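Local coordinates for inositol-3-phosphate synthase (Caenorhabditis elegans, PDB 1VKO), which is an NAD-binding enzyme of the inositol-phosphate synthase family, with a Rossmann-type domain and four chains in its assembly, at residues A[95-100]-A[185-190]; A[248-253]-A[361-366]; A[422-425]-A[429-432]; A[460-463]-A[468-471]. All coordinates share one frame; numbering follows the deposited sequence.

Overall arrangement
These four contacts sample different parts of a tetrameric, Rossmann-type enzyme. Interaction 2 is buried at the cofactor site, where amide and hydroxyl groups of a loop and a helix end meet beside NAD. Interaction 1, partly buried and about 26 Å from it between centres, is apolar packing of two helices. Interactions 3 and 4 are both antiparallel hairpins, and in both the backbone supplies the hydrogen bonds across the contact. They belong to different sheets, their centres about 47 Å apart: interaction 3 is buried against other subunits, while interaction 4 lies at the outer edge of its sheet, with several exposed residues and a tyrosine reaching the second subunit.

Interaction 1: A[95-100]-A[185-190]; sequences SIFANQ and RPFMEP
The end of helix 87-100 meets the C-terminal part of helix 178-188 at Phe-97 and Phe-187, whose CA atoms lie 7.4 Å apart. This is helix-helix packing in the Rossmann-type domain, since helix 87-100 is the one that follows strand 77-82 of the parallel sheet, and its substance is one phenylalanine ring received by a second phenylalanine and a methionine. The Phe-97 ring takes Phe-187 CB over one face, a CH-pi contact in which CB stands 3.8 Å from the ring centroid and 16° off the normal, displaced toward the CD2-CE2 side. At its rim the same ring meets Met-188 SD, 3.9 Å from Phe-97 CD2 and lying in the ring plane, a Met-aromatic contact made edge-on. The two rings themselves are inclined by 35° with centroids 5.3 Å apart, neither stacked nor T-shaped. With CG set opposite its own carbonyl carbon (chi1 -57°), Phe-187 carries its ring off to one side of Phe-97, where it also meets Tyr-101, and its CB makes the nearest approach. Leu-184 also packs on Phe-97. Away from Phe-97, Ala-98 and Asn-99 pack on Met-426 of the second subunit. Asn-99 ND2 bonds to Asn-115 O and also folds back on its own helix, donating to Ser-95 O at 2.7 Å in an almost straight bond.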
loop_
_atom_site.group_PDB
_atom_site.type_symbol
_atom_site.label_atom_id
_atom_site.label_comp_id
_atom_site.label_asym_id
_atom_site.label_seq_id
_atom_site.Cartn_x
_atom_site.Cartn_y
_atom_site.Cartn_z
ATOM N N SER A 95 21.749 -22.056 10.090
ATOM C CA SER A 95 21.536 -21.192 11.243
ATOM C C SER A 95 21.864 -21.817 12.594
ATOM O O SER A 95 22.266 -21.088 13.521
ATOM C CB SER A 95 20.105 -20.662 11.262
ATOM O OG SER A 95 19.784 -20.023 10.039
ATOM N N ILE A 96 21.681 -23.133 12.731
ATOM C CA ILE A 96 22.139 -23.859 13.952
ATOM C C ILE A 96 23.650 -23.708 14.109
ATOM O O ILE A 96 24.149 -23.258 15.149
ATOM C CB ILE A 96 21.628 -25.348 13.948
ATOM C CG1 ILE A 96 20.093 -25.366 14.089
ATOM C CG2 ILE A 96 22.141 -26.130 15.076
ATOM C CD1 ILE A 96 19.437 -26.696 13.765
ATOM N N PHE A 97 24.381 -24.025 13.058
ATOM C CA PHE A 97 25.841 -23.872 13.076
ATOM C C PHE A 97 26.200 -22.443 13.368
ATOM O O PHE A 97 27.073 -22.163 14.170
ATOM C CB PHE A 97 26.423 -24.248 11.718
ATOM C CG PHE A 97 26.548 -25.732 11.507
ATOM C CD1 PHE A 97 27.065 -26.560 12.522
ATOM C CD2 PHE A 97 26.183 -26.304 10.298
ATOM C CE1 PHE A 97 27.178 -27.927 12.324
ATOM C CE2 PHE A 97 26.316 -27.674 10.086
ATOM C CZ PHE A 97 26.799 -28.487 11.092
ATOM N N ALA A 98 25.499 -21.533 12.701
ATOM C CA ALA A 98 25.799 -20.139 12.770
ATOM C C ALA A 98 25.609 -19.662 14.184
ATOM O O ALA A 98 26.433 -18.904 14.686
ATOM C CB ALA A 98 24.925 -19.382 11.807
ATOM N N ASN A 99 24.539 -20.102 14.847
ATOM C CA ASN A 99 24.366 -19.780 16.287
ATOM C C ASN A 99 25.343 -20.482 17.249
ATOM O O ASN A 99 25.729 -19.907 18.259
ATOM C CB ASN A 99 22.930 -20.000 16.747
ATOM C CG ASN A 99 22.013 -18.906 16.295
ATOM O OD1 ASN A 99 21.706 -17.974 17.058
ATOM N ND2 ASN A 99 21.559 -18.998 15.045
ATOM N N GLN A 100 25.727 -21.712 16.943
ATOM C CA GLN A 100 26.723 -22.437 17.748
ATOM C C GLN A 100 28.040 -21.681 17.816
ATOM O O GLN A 100 28.624 -21.534 18.892
ATOM C CB GLN A 100 26.969 -23.815 17.162
ATOM C CG GLN A 100 25.934 -24.871 17.525
ATOM C CD GLN A 100 26.086 -26.137 16.702
ATOM O OE1 GLN A 100 26.634 -26.100 15.608
ATOM N NE2 GLN A 100 25.552 -27.256 17.202
ATOM N N ARG A 185 30.708 -22.584 5.107
ATOM C CA ARG A 185 31.181 -23.562 4.130
ATOM C C ARG A 185 31.808 -24.878 4.719
ATOM O O ARG A 185 31.392 -25.973 4.336
ATOM C CB ARG A 185 32.113 -22.885 3.103
ATOM C CG ARG A 185 32.964 -23.846 2.301
ATOM C CD ARG A 185 33.494 -23.264 0.986
ATOM N NE ARG A 185 33.622 -24.307 -0.044
ATOM C CZ ARG A 185 34.105 -24.119 -1.270
ATOM N NH1 ARG A 185 34.503 -22.919 -1.643
ATOM N NH2 ARG A 185 34.194 -25.135 -2.129
ATOM N N PRO A 186 32.789 -24.802 5.623
ATOM C CA PRO A 186 33.406 -26.039 6.143
ATOM C C PRO A 186 32.459 -26.891 7.015
ATOM O O PRO A 186 32.804 -28.013 7.390
ATOM C CB PRO A 186 34.581 -25.519 6.961
ATOM C CG PRO A 186 34.182 -24.179 7.376
ATOM C CD PRO A 186 33.400 -23.597 6.222
ATOM N N PHE A 187 31.269 -26.372 7.319
ATOM C CA PHE A 187 30.310 -27.132 8.109
ATOM C C PHE A 187 29.232 -27.762 7.214
ATOM O O PHE A 187 28.806 -28.902 7.427
ATOM C CB PHE A 187 29.657 -26.247 9.169
ATOM C CG PHE A 187 30.629 -25.569 10.106
ATOM C CD1 PHE A 187 31.135 -24.306 9.810
ATOM C CD2 PHE A 187 31.005 -26.179 11.308
ATOM C CE1 PHE A 187 32.019 -23.658 10.672
ATOM C CE2 PHE A 187 31.873 -25.541 12.171
ATOM C CZ PHE A 187 32.387 -24.276 11.854
ATOM N N MET A 188 28.812 -27.011 6.203
ATOM C CA MET A 188 27.687 -27.381 5.369
ATOM C C MET A 188 28.131 -28.183 4.201
ATOM O O MET A 188 27.414 -29.091 3.774
ATOM C CB MET A 188 27.014 -26.135 4.826
ATOM C CG MET A 188 26.457 -25.280 5.865
ATOM S SD MET A 188 24.970 -25.985 6.587
ATOM C CE MET A 188 23.723 -25.384 5.410
ATOM N N GLU A 189 29.304 -27.839 3.664
ATOM C CA GLU A 189 29.798 -28.503 2.452
ATOM C C GLU A 189 29.899 -30.038 2.568
ATOM O O GLU A 189 29.495 -30.734 1.647
ATOM C CB GLU A 189 31.106 -27.860 1.924
ATOM C CG GLU A 189 31.533 -28.370 0.548
ATOM C CD GLU A 189 32.722 -27.641 -0.055
ATOM O OE1 GLU A 189 33.657 -27.243 0.696
ATOM O OE2 GLU A 189 32.711 -27.469 -1.298
ATOM N N PRO A 190 30.453 -30.574 3.662
ATOM C CA PRO A 190 30.499 -32.038 3.843
ATOM C C PRO A 190 29.126 -32.702 3.855
ATOM O O PRO A 190 29.061 -33.909 3.712
ATOM C CB PRO A 190 31.139 -32.191 5.232
ATOM C CG PRO A 190 31.959 -30.993 5.383
ATOM C CD PRO A 190 31.144 -29.889 4.776
#

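Interaction 2: A[248-253]-A[361-366]; sequences TANTER and GKNLSE. With NAD (nicotinamide-adenine-dinucleotide), chain G.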
loop_
_atom_site.group_PDB
_atom_site.type_symbol
_atom_site.label_atom_id
_atom_site.label_comp_id
_atom_site.label_asym_id
_atom_site.label_seq_id
_atom_site.Cartn_x
_atom_site.Cartn_y
_atom_site.Cartn_z
ATOM N N THR A 248 9.715 -31.088 4.880
ATOM C CA THR A 248 9.897 -29.754 4.359
ATOM C C THR A 248 10.467 -29.855 2.930
ATOM O O THR A 248 11.299 -29.040 2.508
ATOM C CB THR A 248 10.799 -28.882 5.298
ATOM O OG1 THR A 248 10.977 -27.590 4.709
ATOM C CG2 THR A 248 12.263 -29.425 5.443
ATOM N N ALA A 249 10.011 -30.878 2.205
ATOM C CA ALA A 249 10.218 -31.012 0.761
ATOM C C ALA A 249 9.026 -30.431 -0.047
ATOM O O ALA A 249 8.107 -29.885 0.511
ATOM C CB ALA A 249 10.425 -32.495 0.419
ATOM N N ASN A 250 9.052 -30.528 -1.366
ATOM C CA ASN A 250 8.038 -29.871 -2.169
ATOM C C ASN A 250 6.654 -30.381 -1.880
ATOM O O ASN A 250 6.444 -31.548 -1.536
ATOM C CB ASN A 250 8.344 -29.942 -3.659
ATOM C CG ASN A 250 9.564 -29.117 -4.020
ATOM O OD1 ASN A 250 10.683 -29.655 -4.104
ATOM N ND2 ASN A 250 9.385 -27.781 -4.115
ATOM N N THR A 251 5.716 -29.448 -1.949
ATOM C CA THR A 251 4.329 -29.718 -1.792
ATOM C C THR A 251 3.982 -30.794 -2.795
ATOM O O THR A 251 4.172 -30.593 -3.991
ATOM C CB THR A 251 3.615 -28.402 -2.117
ATOM O OG1 THR A 251 3.910 -27.506 -1.063
ATOM C CG2 THR A 251 2.098 -28.550 -2.041
ATOM N N GLU A 252 3.511 -31.933 -2.300
ATOM C CA GLU A 252 2.886 -32.985 -3.131
ATOM C C GLU A 252 1.425 -32.608 -3.378
ATOM O O GLU A 252 0.878 -31.772 -2.670
ATOM C CB GLU A 252 2.871 -34.344 -2.392
ATOM C CG GLU A 252 4.244 -34.821 -1.936
ATOM C CD GLU A 252 4.258 -36.199 -1.288
ATOM O OE1 GLU A 252 3.411 -36.545 -0.417
ATOM O OE2 GLU A 252 5.172 -36.950 -1.652
ATOM N N ARG A 253 0.783 -33.223 -4.369
ATOM C CA ARG A 253 -0.689 -33.186 -4.432
ATOM C C ARG A 253 -1.289 -34.086 -3.345
ATOM O O ARG A 253 -0.589 -34.847 -2.657
ATOM C CB ARG A 253 -1.203 -33.638 -5.807
ATOM C CG ARG A 253 -0.810 -35.068 -6.162
ATOM C CD ARG A 253 -1.508 -35.637 -7.365
ATOM N NE ARG A 253 -1.047 -36.988 -7.705
ATOM C CZ ARG A 253 -1.583 -38.132 -7.264
ATOM N NH1 ARG A 253 -2.614 -38.130 -6.402
ATOM N NH2 ARG A 253 -1.065 -39.298 -7.668
ATOM N N GLY A 361 7.895 -21.642 -4.969
ATOM C CA GLY A 361 6.997 -21.023 -5.958
ATOM C C GLY A 361 6.915 -21.728 -7.314
ATOM O O GLY A 361 5.811 -21.888 -7.890
ATOM N N LYS A 362 8.080 -22.136 -7.824
ATOM C CA LYS A 362 8.191 -22.874 -9.091
ATOM C C LYS A 362 7.418 -24.214 -9.037
ATOM O O LYS A 362 6.837 -24.666 -10.055
ATOM C CB LYS A 362 9.671 -23.097 -9.423
ATOM C CG LYS A 362 9.990 -23.783 -10.758
ATOM C CD LYS A 362 11.491 -24.145 -10.786
ATOM C CE LYS A 362 11.787 -25.367 -11.647
ATOM N NZ LYS A 362 12.492 -25.014 -12.933
ATOM N N ASN A 363 7.396 -24.824 -7.849
ATOM C CA ASN A 363 6.578 -26.018 -7.589
ATOM C C ASN A 363 5.062 -25.739 -7.531
ATOM O O ASN A 363 4.248 -26.500 -8.067
ATOM C CB ASN A 363 7.027 -26.729 -6.292
ATOM C CG ASN A 363 6.472 -28.155 -6.189
ATOM O OD1 ASN A 363 6.711 -28.994 -7.077
ATOM N ND2 ASN A 363 5.731 -28.429 -5.117
ATOM N N LEU A 364 4.696 -24.644 -6.872
ATOM C CA LEU A 364 3.303 -24.201 -6.790
ATOM C C LEU A 364 2.826 -23.482 -8.064
ATOM O O LEU A 364 1.721 -22.919 -8.059
ATOM C CB LEU A 364 3.089 -23.328 -5.537
ATOM C CG LEU A 364 3.657 -23.914 -4.230
ATOM C CD1 LEU A 364 3.973 -22.805 -3.212
ATOM C CD2 LEU A 364 2.723 -24.990 -3.638
ATOM N N SER A 365 3.654 -23.504 -9.130
ATOM C CA SER A 365 3.256 -23.083 -10.505
ATOM C C SER A 365 2.177 -24.024 -10.985
ATOM O O SER A 365 1.301 -23.621 -11.753
ATOM C CB SER A 365 4.395 -23.220 -11.542
ATOM O OG SER A 365 5.439 -22.280 -11.389
ATOM N N GLU A 366 2.276 -25.295 -10.563
ATOM C CA GLU A 366 1.384 -26.353 -11.082
ATOM C C GLU A 366 0.117 -26.554 -10.235
ATOM O O GLU A 366 0.137 -26.342 -9.011
ATOM C CB GLU A 366 2.150 -27.644 -11.401
ATOM C CG GLU A 366 3.107 -27.462 -12.570
ATOM C CD GLU A 366 3.660 -28.764 -13.139
ATOM O OE1 GLU A 366 3.127 -29.860 -12.844
ATOM O OE2 GLU A 366 4.658 -28.685 -13.887
HETATM P PA NAD G . 12.500 -25.850 -1.669
HETATM O O1A NAD G . 12.272 -26.209 -3.058
HETATM O O2A NAD G . 13.633 -24.911 -1.605
HETATM O O5B NAD G . 12.731 -27.197 -0.864
HETATM C C5B NAD G . 12.247 -28.408 -1.361
HETATM C C4B NAD G . 13.396 -29.399 -1.341
HETATM O O4B NAD G . 12.861 -30.694 -1.184
HETATM C C3B NAD G . 14.172 -29.406 -2.627
HETATM O O3B NAD G . 15.512 -29.642 -2.225
HETATM C C2B NAD G . 13.737 -30.639 -3.367
HETATM O O2B NAD G . 14.944 -31.200 -3.878
HETATM C C1B NAD G . 13.248 -31.533 -2.232
HETATM N N9A NAD G . 12.255 -32.604 -2.508
HETATM C C8A NAD G . 11.188 -32.620 -3.354
HETATM N N7A NAD G . 10.599 -33.833 -3.270
HETATM C C5A NAD G . 11.253 -34.617 -2.393
HETATM C C6A NAD G . 11.100 -35.946 -1.960
HETATM N N6A NAD G . 10.167 -36.782 -2.446
HETATM N N1A NAD G . 11.993 -36.448 -1.049
HETATM C C2A NAD G . 13.029 -35.685 -0.595
HETATM N N3A NAD G . 13.182 -34.418 -1.059
HETATM C C4A NAD G . 12.316 -33.865 -1.934
HETATM O O3 NAD G . 11.171 -25.234 -0.973
HETATM P PN NAD G . 11.247 -24.630 0.498
HETATM O O1N NAD G . 12.395 -25.285 1.180
HETATM O O2N NAD G . 11.226 -23.171 0.374
HETATM O O5D NAD G . 9.948 -25.204 1.282
HETATM C C5D NAD G . 9.610 -26.579 1.222
HETATM C C4D NAD G . 8.134 -26.882 1.542
HETATM O O4D NAD G . 7.730 -26.195 2.701
HETATM C C3D NAD G . 7.155 -26.478 0.433
HETATM O O3D NAD G . 6.178 -27.474 0.315
HETATM C C2D NAD G . 6.433 -25.292 1.022
HETATM O O2D NAD G . 5.089 -25.127 0.599
HETATM C C1D NAD G . 6.451 -25.641 2.485
HETATM N N1N NAD G . 6.160 -24.396 3.187
HETATM C C2N NAD G . 7.011 -23.341 3.081
HETATM C C3N NAD G . 6.698 -22.168 3.730
HETATM C C7N NAD G . 7.813 -21.206 3.900
HETATM O O7N NAD G . 9.027 -21.571 3.271
HETATM N N7N NAD G . 7.637 -20.096 4.628
HETATM C C4N NAD G . 5.530 -22.054 4.507
HETATM C C5N NAD G . 4.672 -23.129 4.586
HETATM C C6N NAD G . 4.992 -24.314 3.905
#
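The loop that leaves strand 242-247 of the Rossmann-type parallel sheet lines the NAD pocket, and here it is gripped from behind by the end of helix 359-363. The grip is a single hydrogen bond: Asn-363 ND2 donates to Thr-251 O at 2.9 Å, arriving in the carbonyl plane on a lone pair, with the acceptor also in the plane of the asparagine amide. Asn-363 can reach it because its CG is turned opposite the backbone N (chi1 -164°), which carries the amide across to the loop. The other end of that amide, OD1, accepts from Ala-204 N, so both its polar atoms are engaged and its rotation is fixed. Asn-250 crosses the same group at a slant, its CB 3.4 Å from Asn-363 ND2 and the two amide planes 54° apart. The hold on its carbonyl probably helps to place Thr-251, whose OG1 is hydrogen-bonded to NAD O3D at 2.7 Å. O3D in turn donates to Ala-249 O at 3.1 Å; this ribose hydroxyl is thus held by two loop residues. Asn-250 ND2 adds a weak bond to NAD O1A. Leu-364 supplies the apolar part, its CD2 3.8 Å from Thr-251 CB and near CG2, crossing the threonine at about a right angle. Around the contact, Thr-248 bonds through its backbone to Val-82 of strand 77-82, and Ser-372 of helix 367-378 touches Thr-251 and bonds to Glu-252 O.

Interaction 3: A[422-425]-A[429-432]; sequences CSIF and KQTF
Backbone bonding between Cys-422 and Gln-430 defines this antiparallel beta hairpin, formed by strands 413-423 and 429-439. The two residues are a hydrogen-bonded pair: Cys-422 N donates to Gln-430 O at 2.9 Å, and Gln-430 N returns a bond to Cys-422 O at 3.0 Å. Next to them Ser-423 and Lys-429 form a non-hydrogen-bonded pair with CA atoms 4.7 Å apart. Side-chain packing differs on the two faces. On that of Ser-423, Lys-429 sets its CG 3.4 Å from Cys-422 O, and the bend at chi2 then lays CD against Ser-423 CA; the chain bends again at chi3 and chi4. On the opposite face, Cys-422 SG approaches Phe-432 CE1 obliquely at 4.4 Å, while Ile-424 crosses Gln-430 at about a right angle, its CG2 3.8 Å from both Gln-430 CB and OE1. Polar side-chain ends look to other parts of the assembly. Gln-430, extended with CG opposite its backbone N (chi1 -175°), carries NE2 to Asn-436 OD1 of the second subunit, whereas its buried OE1 has no partner in the model; Ser-423 OG bonds to Glu-348. Helix 329-342 packs through Leu-340 on Cys-422 and Phe-432, strand 346-356 flanks strand 413-423, and beyond Thr-431 and Phe-432 the sheet runs on into an antiparallel strand of the second subunit.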
loop_
_atom_site.group_PDB
_atom_site.type_symbol
_atom_site.label_atom_id
_atom_site.label_comp_id
_atom_site.label_asym_id
_atom_site.label_seq_id
_atom_site.Cartn_x
_atom_site.Cartn_y
_atom_site.Cartn_z
ATOM N N CYS A 422 -14.250 -4.702 5.799
ATOM C CA CYS A 422 -15.146 -5.049 6.880
ATOM C C CYS A 422 -16.296 -4.113 6.835
ATOM O O CYS A 422 -16.156 -2.981 6.393
ATOM C CB CYS A 422 -14.449 -4.902 8.240
ATOM S SG CYS A 422 -13.141 -6.106 8.440
ATOM N N SER A 423 -17.438 -4.597 7.299
ATOM C CA SER A 423 -18.564 -3.728 7.639
ATOM C C SER A 423 -18.529 -3.447 9.158
ATOM O O SER A 423 -18.310 -4.340 9.994
ATOM C CB SER A 423 -19.894 -4.334 7.174
ATOM O OG SER A 423 -19.938 -5.719 7.478
ATOM N N ILE A 424 -18.687 -2.171 9.487
ATOM C CA ILE A 424 -18.603 -1.669 10.865
ATOM C C ILE A 424 -19.958 -1.017 11.229
ATOM O O ILE A 424 -20.957 -1.280 10.570
ATOM C CB ILE A 424 -17.363 -0.690 10.992
ATOM C CG1 ILE A 424 -17.471 0.505 10.025
ATOM C CG2 ILE A 424 -15.990 -1.464 10.731
ATOM C CD1 ILE A 424 -16.526 1.685 10.333
ATOM N N PHE A 425 -19.981 -0.185 12.268
ATOM C CA PHE A 425 -21.142 0.597 12.684
ATOM C C PHE A 425 -21.977 1.264 11.551
ATOM O O PHE A 425 -21.444 1.999 10.698
ATOM C CB PHE A 425 -20.654 1.672 13.670
ATOM C CG PHE A 425 -21.772 2.347 14.470
ATOM C CD1 PHE A 425 -22.612 1.604 15.292
ATOM C CD2 PHE A 425 -21.933 3.732 14.437
ATOM C CE1 PHE A 425 -23.626 2.228 16.047
ATOM C CE2 PHE A 425 -22.929 4.367 15.205
ATOM C CZ PHE A 425 -23.774 3.603 16.007
ATOM N N LYS A 429 -18.048 1.286 6.196
ATOM C CA LYS A 429 -17.030 0.326 5.801
ATOM C C LYS A 429 -15.659 0.750 6.319
ATOM O O LYS A 429 -15.364 1.949 6.450
ATOM C CB LYS A 429 -17.038 0.243 4.267
ATOM C CG LYS A 429 -17.246 -1.168 3.690
ATOM C CD LYS A 429 -18.546 -1.852 4.163
ATOM C CE LYS A 429 -19.812 -1.116 3.720
ATOM N NZ LYS A 429 -19.881 -1.059 2.239
ATOM N N GLN A 430 -14.815 -0.253 6.592
ATOM C CA GLN A 430 -13.402 -0.083 6.915
ATOM C C GLN A 430 -12.527 -1.000 6.035
ATOM O O GLN A 430 -12.677 -2.219 6.029
ATOM C CB GLN A 430 -13.139 -0.394 8.377
ATOM C CG GLN A 430 -11.714 -0.110 8.795
ATOM C CD GLN A 430 -11.507 -0.130 10.303
ATOM O OE1 GLN A 430 -12.267 -0.791 11.053
ATOM N NE2 GLN A 430 -10.463 0.591 10.759
ATOM N N THR A 431 -11.613 -0.391 5.296
ATOM C CA THR A 431 -10.815 -1.106 4.350
ATOM C C THR A 431 -9.345 -1.018 4.791
ATOM O O THR A 431 -8.803 0.080 4.959
ATOM C CB THR A 431 -11.009 -0.524 2.917
ATOM O OG1 THR A 431 -12.410 -0.465 2.591
ATOM C CG2 THR A 431 -10.413 -1.477 1.867
ATOM N N PHE A 432 -8.725 -2.169 4.989
ATOM C CA PHE A 432 -7.270 -2.251 5.266
ATOM C C PHE A 432 -6.597 -2.837 4.034
ATOM O O PHE A 432 -6.922 -3.951 3.616
ATOM C CB PHE A 432 -6.937 -3.184 6.458
ATOM C CG PHE A 432 -7.768 -2.951 7.735
ATOM C CD1 PHE A 432 -9.109 -3.358 7.813
ATOM C CD2 PHE A 432 -7.171 -2.394 8.882
ATOM C CE1 PHE A 432 -9.871 -3.167 9.005
ATOM C CE2 PHE A 432 -7.910 -2.202 10.098
ATOM C CZ PHE A 432 -9.265 -2.586 10.152
#

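Interaction 4: A[460-463]-A[468-471]; sequences RVSY and EYKP
Tyr-463 (chi1 71°) and Ser-462 (chi1 60°) both place their first side-chain branch between the backbone N and the carbonyl carbon, which sends the tyrosine ring alongside Lys-470 and Pro-471 and the serine hydroxyl toward Tyr-469. The frame is a short beta hairpin of strands 461-464 and 469-470, in which Tyr-463 and Lys-470 are an antiparallel hydrogen-bonded pair: Tyr-463 N donates to Lys-470 O at 2.8 Å, and Lys-470 N to Tyr-463 O at 2.9 Å. The carbonyl oxygen of Lys-470 is also closely packed by carbon, with Tyr-463 CD1 and Ser-462 CA each 3.1 Å away. Farther along the ring, Tyr-463 CE1 has Pro-471 O at its edge, near the ring plane. A water in that same plane completes the link, lying 2.6 Å from Tyr-463 OH and donating to Pro-471 O at 2.7 Å. On the other face of the hairpin Tyr-469 CD2 lies 3.7 Å from Ser-462 OG, an oblique approach without a bond. Its own hydroxyl bonds to Ser-67 of strand 56-71, and its ring makes a cation-pi contact with Lys-69, so the short outer strand is tied to the sheet beyond its immediate neighbour. Gln-528 N of the second subunit bonds to Tyr-463 OH. One phenol oxygen therefore joins a water bridge within the hairpin to the subunit interface, and its position is probably well fixed by the two partners together.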
loop_
_atom_site.group_PDB
_atom_site.type_symbol
_atom_site.label_atom_id
_atom_site.label_comp_id
_atom_site.label_asym_id
_atom_site.label_seq_id
_atom_site.Cartn_x
_atom_site.Cartn_y
_atom_site.Cartn_z
ATOM N N ARG A 460 7.886 -35.815 26.747
ATOM C CA ARG A 460 8.271 -35.836 28.174
ATOM C C ARG A 460 7.127 -35.595 29.152
ATOM O O ARG A 460 7.321 -35.599 30.364
ATOM C CB ARG A 460 9.392 -34.827 28.468
ATOM C CG ARG A 460 10.773 -35.367 28.130
ATOM C CD ARG A 460 11.938 -34.447 28.538
ATOM N NE ARG A 460 12.050 -33.289 27.652
ATOM C CZ ARG A 460 11.923 -32.009 28.004
ATOM N NH1 ARG A 460 11.693 -31.635 29.256
ATOM N NH2 ARG A 460 12.050 -31.081 27.072
ATOM N N VAL A 461 5.933 -35.374 28.641
ATOM C CA VAL A 461 4.802 -35.088 29.516
ATOM C C VAL A 461 3.874 -36.304 29.588
ATOM O O VAL A 461 3.608 -36.946 28.573
ATOM C CB VAL A 461 4.014 -33.826 29.042
ATOM C CG1 VAL A 461 2.832 -33.539 29.959
ATOM C CG2 VAL A 461 4.936 -32.606 28.947
ATOM N N SER A 462 3.388 -36.605 30.790
ATOM C CA SER A 462 2.300 -37.575 30.963
ATOM C C SER A 462 1.319 -37.093 32.036
ATOM O O SER A 462 1.620 -36.192 32.794
ATOM C CB SER A 462 2.866 -38.948 31.320
ATOM O OG SER A 462 3.619 -38.882 32.523
ATOM N N TYR A 463 0.136 -37.692 32.091
ATOM C CA TYR A 463 -0.887 -37.269 33.053
ATOM C C TYR A 463 -1.697 -38.483 33.539
ATOM O O TYR A 463 -1.720 -39.517 32.889
ATOM C CB TYR A 463 -1.809 -36.206 32.418
ATOM C CG TYR A 463 -2.723 -36.773 31.359
ATOM C CD1 TYR A 463 -2.221 -37.180 30.124
ATOM C CD2 TYR A 463 -4.076 -36.934 31.605
ATOM C CE1 TYR A 463 -3.039 -37.724 29.165
ATOM C CE2 TYR A 463 -4.920 -37.476 30.638
ATOM C CZ TYR A 463 -4.399 -37.872 29.418
ATOM O OH TYR A 463 -5.226 -38.426 28.443
ATOM N N GLU A 468 -2.699 -45.104 36.220
ATOM C CA GLU A 468 -1.464 -45.170 35.431
ATOM C C GLU A 468 -1.315 -43.858 34.666
ATOM O O GLU A 468 -2.293 -43.141 34.439
ATOM C CB GLU A 468 -1.441 -46.381 34.480
ATOM C CG GLU A 468 -1.528 -47.750 35.175
ATOM C CD GLU A 468 -0.175 -48.383 35.525
ATOM O OE1 GLU A 468 0.440 -49.027 34.642
ATOM O OE2 GLU A 468 0.260 -48.278 36.697
ATOM N N TYR A 469 -0.086 -43.531 34.297
ATOM C CA TYR A 469 0.179 -42.284 33.606
ATOM C C TYR A 469 0.201 -42.509 32.120
ATOM O O TYR A 469 0.739 -43.520 31.650
ATOM C CB TYR A 469 1.495 -41.679 34.076
ATOM C CG TYR A 469 1.315 -40.908 35.351
ATOM C CD1 TYR A 469 1.116 -41.567 36.568
ATOM C CD2 TYR A 469 1.304 -39.519 35.345
ATOM C CE1 TYR A 469 0.928 -40.860 37.736
ATOM C CE2 TYR A 469 1.119 -38.809 36.511
ATOM C CZ TYR A 469 0.932 -39.486 37.694
ATOM O OH TYR A 469 0.761 -38.777 38.845
ATOM N N LYS A 470 -0.389 -41.566 31.387
ATOM C CA LYS A 470 -0.521 -41.658 29.932
ATOM C C LYS A 470 0.036 -40.402 29.252
ATOM O O LYS A 470 0.001 -39.326 29.854
ATOM C CB LYS A 470 -1.990 -41.901 29.546
ATOM C CG LYS A 470 -2.462 -43.372 29.773
ATOM C CD LYS A 470 -3.937 -43.634 29.368
ATOM C CE LYS A 470 -4.281 -43.169 27.919
ATOM N NZ LYS A 470 -5.749 -42.971 27.644
ATOM N N PRO A 471 0.584 -40.542 28.033
ATOM C CA PRO A 471 0.917 -39.379 27.191
ATOM C C PRO A 471 -0.317 -38.723 26.569
ATOM O O PRO A 471 -1.371 -39.348 26.441
ATOM C CB PRO A 471 1.753 -39.997 26.077
ATOM C CG PRO A 471 1.200 -41.387 25.940
ATOM C CD PRO A 471 0.950 -41.816 27.370
HETATM O O HOH W 1 -4.020 -39.380 26.359
#